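Local structure of serine protease inhibitor (Schistosoma haematobium, 3STO) at residues 122-134 with 325-337. The protein probably inhibits serine-type endopeptidases, as a trematode member of the serpin family. Sequence-based numbering, arbitrary orientation.
Sequences FVEKTYEVERRFN and DLSGITPNPNLYV
L335 lies over one face of the Y127 ring and I329 over one face of the F133 ring, two CH-pi contacts that help join the strand-to-helix connection 122-134 to the loop 325-337 at one end of this serpin fold. The connection from strand 112-124 to helix 131-138 here meets the loop leading into strand 339-348, and the pair illustrates how two largely irregular segments can be joined by ring packing and a few hydrogen bonds, side-chain and backbone. CD1 of L335 sits 4.0 Å from the centroid of the Y127 ring, almost on its normal, and also touches V123. I329 CG1 approaches the F133 ring more closely, 3.6 Å from its centroid; with CG1 anti to its own carbonyl carbon (chi1 -63°), CG2 is left to reach the CD2–CE2 side of the same ring. F133 also packs on L145 of strand 143-148, which pairs in parallel with strand 112-124.

Along the chain between Y127 and F133 the contact is polar. N332 lies alongside Y127, pointing the other way, with its CB near CD1 of the ring, and its OD1 receives the backbone N of E128 at 2.8 Å in a nearly straight bond (170°). T330 OG1 does double duty: it donates to E128 O at 2.7 Å, in the carbonyl plane, and accepts from N332 N, forming an ST turn that holds the asparagine's backbone in place. Two residues after E128, the backbone N of E130, the N-cap of helix 131-138, donates to I329 O. The E130 side chain, bent at chi2 (-64°), passes alongside the P331 ring, heading the other way, bringing its OE2 to 3.2 Å from P331 CD.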
loop_
_atom_site.group_PDB
_atom_site.type_symbol
_atom_site.label_atom_id
_atom_site.label_comp_id
_atom_site.label_asym_id
_atom_site.label_seq_id
_atom_site.Cartn_x
_atom_site.Cartn_y
_atom_site.Cartn_z
ATOM N N PHE A 122 -10.073 7.056 -14.837
ATOM C CA PHE A 122 -10.506 6.678 -16.178
ATOM C C PHE A 122 -12.009 6.951 -16.374
ATOM O O PHE A 122 -12.862 6.263 -15.805
ATOM C CB PHE A 122 -10.156 5.213 -16.513
ATOM C CG PHE A 122 -8.682 4.915 -16.459
ATOM C CD1 PHE A 122 -7.875 5.147 -17.563
ATOM C CD2 PHE A 122 -8.103 4.403 -15.301
ATOM C CE1 PHE A 122 -6.514 4.883 -17.518
ATOM C CE2 PHE A 122 -6.738 4.150 -15.238
ATOM C CZ PHE A 122 -5.943 4.383 -16.343
ATOM N N VAL A 123 -12.315 7.956 -17.192
ATOM C CA VAL A 123 -13.697 8.363 -17.453
ATOM C C VAL A 123 -14.116 8.148 -18.908
ATOM O O VAL A 123 -13.376 8.468 -19.852
ATOM C CB VAL A 123 -13.918 9.845 -17.136
ATOM C CG1 VAL A 123 -15.385 10.173 -17.230
ATOM C CG2 VAL A 123 -13.391 10.179 -15.761
ATOM N N GLU A 124 -15.313 7.594 -19.070
ATOM C CA GLU A 124 -15.988 7.516 -20.358
ATOM C C GLU A 124 -15.905 8.851 -21.138
ATOM O O GLU A 124 -16.153 9.941 -20.576
ATOM C CB GLU A 124 -17.450 7.104 -20.123
ATOM C CG GLU A 124 -18.356 7.264 -21.332
ATOM C CD GLU A 124 -17.852 6.462 -22.497
ATOM O OE1 GLU A 124 -17.699 5.232 -22.305
ATOM O OE2 GLU A 124 -17.590 7.060 -23.577
ATOM N N LYS A 125 -15.541 8.752 -22.419
ATOM C CA LYS A 125 -15.299 9.926 -23.277
ATOM C C LYS A 125 -16.557 10.787 -23.513
ATOM O O LYS A 125 -16.469 12.020 -23.712
ATOM C CB LYS A 125 -14.677 9.500 -24.625
ATOM C CG LYS A 125 -15.479 8.440 -25.407
ATOM N N THR A 126 -17.716 10.127 -23.491
ATOM C CA THR A 126 -19.015 10.798 -23.594
ATOM C C THR A 126 -19.222 11.934 -22.587
ATOM O O THR A 126 -19.852 12.934 -22.910
ATOM C CB THR A 126 -20.168 9.799 -23.414
ATOM O OG1 THR A 126 -20.425 9.138 -24.661
ATOM C CG2 THR A 126 -21.432 10.526 -22.937
ATOM N N TYR A 127 -18.704 11.764 -21.370
ATOM C CA TYR A 127 -18.826 12.768 -20.310
ATOM C C TYR A 127 -18.003 14.029 -20.555
ATOM O O TYR A 127 -16.831 13.966 -20.926
ATOM C CB TYR A 127 -18.466 12.175 -18.935
ATOM C CG TYR A 127 -19.534 11.293 -18.328
ATOM C CD1 TYR A 127 -20.577 11.843 -17.596
ATOM C CD2 TYR A 127 -19.501 9.919 -18.484
ATOM C CE1 TYR A 127 -21.567 11.047 -17.036
ATOM C CE2 TYR A 127 -20.486 9.108 -17.927
ATOM C CZ TYR A 127 -21.517 9.685 -17.206
ATOM O OH TYR A 127 -22.494 8.894 -16.644
ATOM N N GLU A 128 -18.647 15.177 -20.349
ATOM C CA GLU A 128 -18.003 16.475 -20.462
ATOM C C GLU A 128 -17.284 16.780 -19.155
ATOM O O GLU A 128 -17.802 16.490 -18.085
ATOM C CB GLU A 128 -19.046 17.563 -20.755
ATOM C CG GLU A 128 -18.494 18.999 -20.654
ATOM C CD GLU A 128 -19.525 20.079 -20.995
ATOM O OE1 GLU A 128 -20.674 19.742 -21.366
ATOM O OE2 GLU A 128 -19.183 21.277 -20.889
ATOM N N VAL A 129 -16.116 17.403 -19.237
ATOM C CA VAL A 129 -15.246 17.484 -18.091
ATOM C C VAL A 129 -14.928 18.923 -17.747
ATOM O O VAL A 129 -14.280 19.619 -18.516
ATOM C CB VAL A 129 -13.938 16.690 -18.359
ATOM C CG1 VAL A 129 -12.914 16.868 -17.220
ATOM C CG2 VAL A 129 -14.258 15.209 -18.616
ATOM N N GLU A 130 -15.386 19.369 -16.576
ATOM C CA GLU A 130 -15.198 20.756 -16.173
ATOM C C GLU A 130 -13.736 21.126 -16.373
ATOM O O GLU A 130 -12.852 20.366 -16.010
ATOM C CB GLU A 130 -15.608 20.977 -14.708
ATOM C CG GLU A 130 -17.031 20.556 -14.330
ATOM C CD GLU A 130 -18.077 21.357 -15.060
ATOM O OE1 GLU A 130 -17.684 22.242 -15.843
ATOM O OE2 GLU A 130 -19.292 21.113 -14.865
ATOM N N ARG A 131 -13.494 22.296 -16.947
ATOM C CA ARG A 131 -12.146 22.844 -17.096
ATOM C C ARG A 131 -11.380 22.994 -15.771
ATOM O O ARG A 131 -10.168 22.769 -15.721
ATOM C CB ARG A 131 -12.213 24.205 -17.805
ATOM N N ARG A 132 -12.067 23.390 -14.701
ATOM C CA ARG A 132 -11.382 23.570 -13.418
ATOM C C ARG A 132 -10.846 22.236 -12.870
ATOM O O ARG A 132 -9.794 22.187 -12.222
ATOM C CB ARG A 132 -12.305 24.212 -12.389
ATOM C CG ARG A 132 -13.202 25.316 -12.956
ATOM N N PHE A 133 -11.578 21.157 -13.133
ATOM C CA PHE A 133 -11.182 19.845 -12.657
ATOM C C PHE A 133 -9.991 19.370 -13.465
ATOM O O PHE A 133 -8.943 19.009 -12.903
ATOM C CB PHE A 133 -12.329 18.843 -12.810
ATOM C CG PHE A 133 -11.975 17.447 -12.392
ATOM C CD1 PHE A 133 -11.774 17.141 -11.045
ATOM C CD2 PHE A 133 -11.857 16.439 -13.339
ATOM C CE1 PHE A 133 -11.457 15.859 -10.643
ATOM C CE2 PHE A 133 -11.535 15.130 -12.951
ATOM C CZ PHE A 133 -11.337 14.837 -11.595
ATOM N N ASN A 134 -10.181 19.367 -14.784
ATOM C CA ASN A 134 -9.153 18.984 -15.731
ATOM C C ASN A 134 -7.821 19.668 -15.440
ATOM O O ASN A 134 -6.757 19.060 -15.551
ATOM C CB ASN A 134 -9.603 19.348 -17.130
ATOM C CG ASN A 134 -8.979 18.483 -18.168
ATOM O OD1 ASN A 134 -9.605 17.544 -18.667
ATOM N ND2 ASN A 134 -7.726 18.776 -18.500
ATOM N N ASP A 325 -22.632 12.688 -6.346
ATOM C CA ASP A 325 -22.484 14.093 -6.694
ATOM C C ASP A 325 -21.030 14.414 -7.133
ATOM O O ASP A 325 -20.204 14.858 -6.322
ATOM C CB ASP A 325 -22.942 15.012 -5.524
ATOM C CG ASP A 325 -23.120 16.506 -5.954
ATOM O OD1 ASP A 325 -22.448 16.966 -6.903
ATOM O OD2 ASP A 325 -23.933 17.229 -5.329
ATOM N N LEU A 326 -20.749 14.197 -8.420
ATOM C CA LEU A 326 -19.467 14.579 -9.030
ATOM C C LEU A 326 -19.647 15.779 -9.975
ATOM O O LEU A 326 -19.104 15.836 -11.088
ATOM C CB LEU A 326 -18.788 13.406 -9.758
ATOM C CG LEU A 326 -18.032 12.267 -9.017
ATOM C CD1 LEU A 326 -17.379 12.745 -7.746
ATOM C CD2 LEU A 326 -18.887 11.047 -8.743
ATOM N N SER A 327 -20.398 16.759 -9.505
ATOM C CA SER A 327 -20.722 17.894 -10.348
ATOM C C SER A 327 -19.489 18.757 -10.560
ATOM O O SER A 327 -19.450 19.553 -11.480
ATOM C CB SER A 327 -21.874 18.697 -9.744
ATOM O OG SER A 327 -21.507 19.242 -8.490
ATOM N N GLY A 328 -18.481 18.589 -9.708
ATOM C CA GLY A 328 -17.206 19.273 -9.879
ATOM C C GLY A 328 -16.398 18.709 -11.043
ATOM O O GLY A 328 -15.458 19.339 -11.518
ATOM N N ILE A 329 -16.764 17.515 -11.499
ATOM C CA ILE A 329 -16.071 16.866 -12.613
ATOM C C ILE A 329 -16.837 16.992 -13.942
ATOM O O ILE A 329 -16.238 17.198 -15.001
ATOM C CB ILE A 329 -15.872 15.352 -12.342
ATOM C CG1 ILE A 329 -14.974 15.120 -11.122
ATOM C CG2 ILE A 329 -15.326 14.647 -13.583
ATOM C CD1 ILE A 329 -14.897 13.638 -10.704
ATOM N N THR A 330 -18.161 16.860 -13.868
ATOM C CA THR A 330 -19.009 16.874 -15.051
ATOM C C THR A 330 -20.409 17.451 -14.772
ATOM O O THR A 330 -21.008 17.198 -13.718
ATOM C CB THR A 330 -19.160 15.443 -15.618
ATOM O OG1 THR A 330 -19.947 15.460 -16.825
ATOM C CG2 THR A 330 -19.846 14.569 -14.613
ATOM N N PRO A 331 -20.942 18.234 -15.721
ATOM C CA PRO A 331 -22.346 18.649 -15.611
ATOM C C PRO A 331 -23.242 17.452 -15.898
ATOM O O PRO A 331 -24.377 17.391 -15.414
ATOM C CB PRO A 331 -22.489 19.685 -16.717
ATOM C CG PRO A 331 -21.446 19.343 -17.695
ATOM C CD PRO A 331 -20.284 18.823 -16.897
ATOM N N ASN A 332 -22.727 16.492 -16.667
ATOM C CA ASN A 332 -23.503 15.296 -16.982
ATOM C C ASN A 332 -23.759 14.491 -15.708
ATOM O O ASN A 332 -22.824 13.999 -15.064
ATOM C CB ASN A 332 -22.817 14.447 -18.064
ATOM C CG ASN A 332 -22.424 15.265 -19.297
ATOM O OD1 ASN A 332 -21.413 14.987 -19.958
ATOM N ND2 ASN A 332 -23.222 16.287 -19.607
ATOM N N PRO A 333 -25.028 14.375 -15.315
ATOM C CA PRO A 333 -25.282 13.667 -14.059
ATOM C C PRO A 333 -25.158 12.160 -14.286
ATOM O O PRO A 333 -24.965 11.708 -15.432
ATOM C CB PRO A 333 -26.720 14.077 -13.716
ATOM C CG PRO A 333 -27.355 14.268 -15.051
ATOM C CD PRO A 333 -26.274 14.803 -15.976
ATOM N N ASN A 334 -25.251 11.394 -13.204
ATOM C CA ASN A 334 -25.034 9.956 -13.284
ATOM C C ASN A 334 -23.572 9.511 -13.371
ATOM O O ASN A 334 -23.324 8.321 -13.459
ATOM C CB ASN A 334 -25.803 9.344 -14.460
ATOM C CG ASN A 334 -27.294 9.501 -14.322
ATOM O OD1 ASN A 334 -27.841 9.444 -13.213
ATOM N ND2 ASN A 334 -27.970 9.704 -15.450
ATOM N N LEU A 335 -22.615 10.439 -13.387
ATOM C CA LEU A 335 -21.225 10.042 -13.213
ATOM C C LEU A 335 -21.054 9.497 -11.804
ATOM O O LEU A 335 -21.348 10.188 -10.821
ATOM C CB LEU A 335 -20.247 11.196 -13.405
ATOM C CG LEU A 335 -18.782 10.749 -13.322
ATOM C CD1 LEU A 335 -18.413 9.772 -14.427
ATOM C CD2 LEU A 335 -17.863 11.929 -13.337
ATOM N N TYR A 336 -20.602 8.254 -11.714
ATOM C CA TYR A 336 -20.221 7.686 -10.426
ATOM C C TYR A 336 -19.087 6.701 -10.646
ATOM O O TYR A 336 -18.756 6.357 -11.790
ATOM C CB TYR A 336 -21.394 6.978 -9.764
ATOM C CG TYR A 336 -21.797 5.731 -10.511
ATOM C CD1 TYR A 336 -22.502 5.816 -11.717
ATOM C CD2 TYR A 336 -21.469 4.461 -10.015
ATOM C CE1 TYR A 336 -22.889 4.682 -12.394
ATOM C CE2 TYR A 336 -21.840 3.318 -10.687
ATOM C CZ TYR A 336 -22.549 3.433 -11.875
ATOM O OH TYR A 336 -22.918 2.298 -12.541
ATOM N N VAL A 337 -18.486 6.239 -9.555
ATOM C CA VAL A 337 -17.343 5.356 -9.683
ATOM C C VAL A 337 -17.803 3.902 -9.744
ATOM O O VAL A 337 -18.464 3.429 -8.824
ATOM C CB VAL A 337 -16.337 5.589 -8.540
ATOM C CG1 VAL A 337 -15.271 4.465 -8.521
ATOM C CG2 VAL A 337 -15.689 6.957 -8.699
HETATM O O HOH W 1 -20.912 21.143 -13.073
#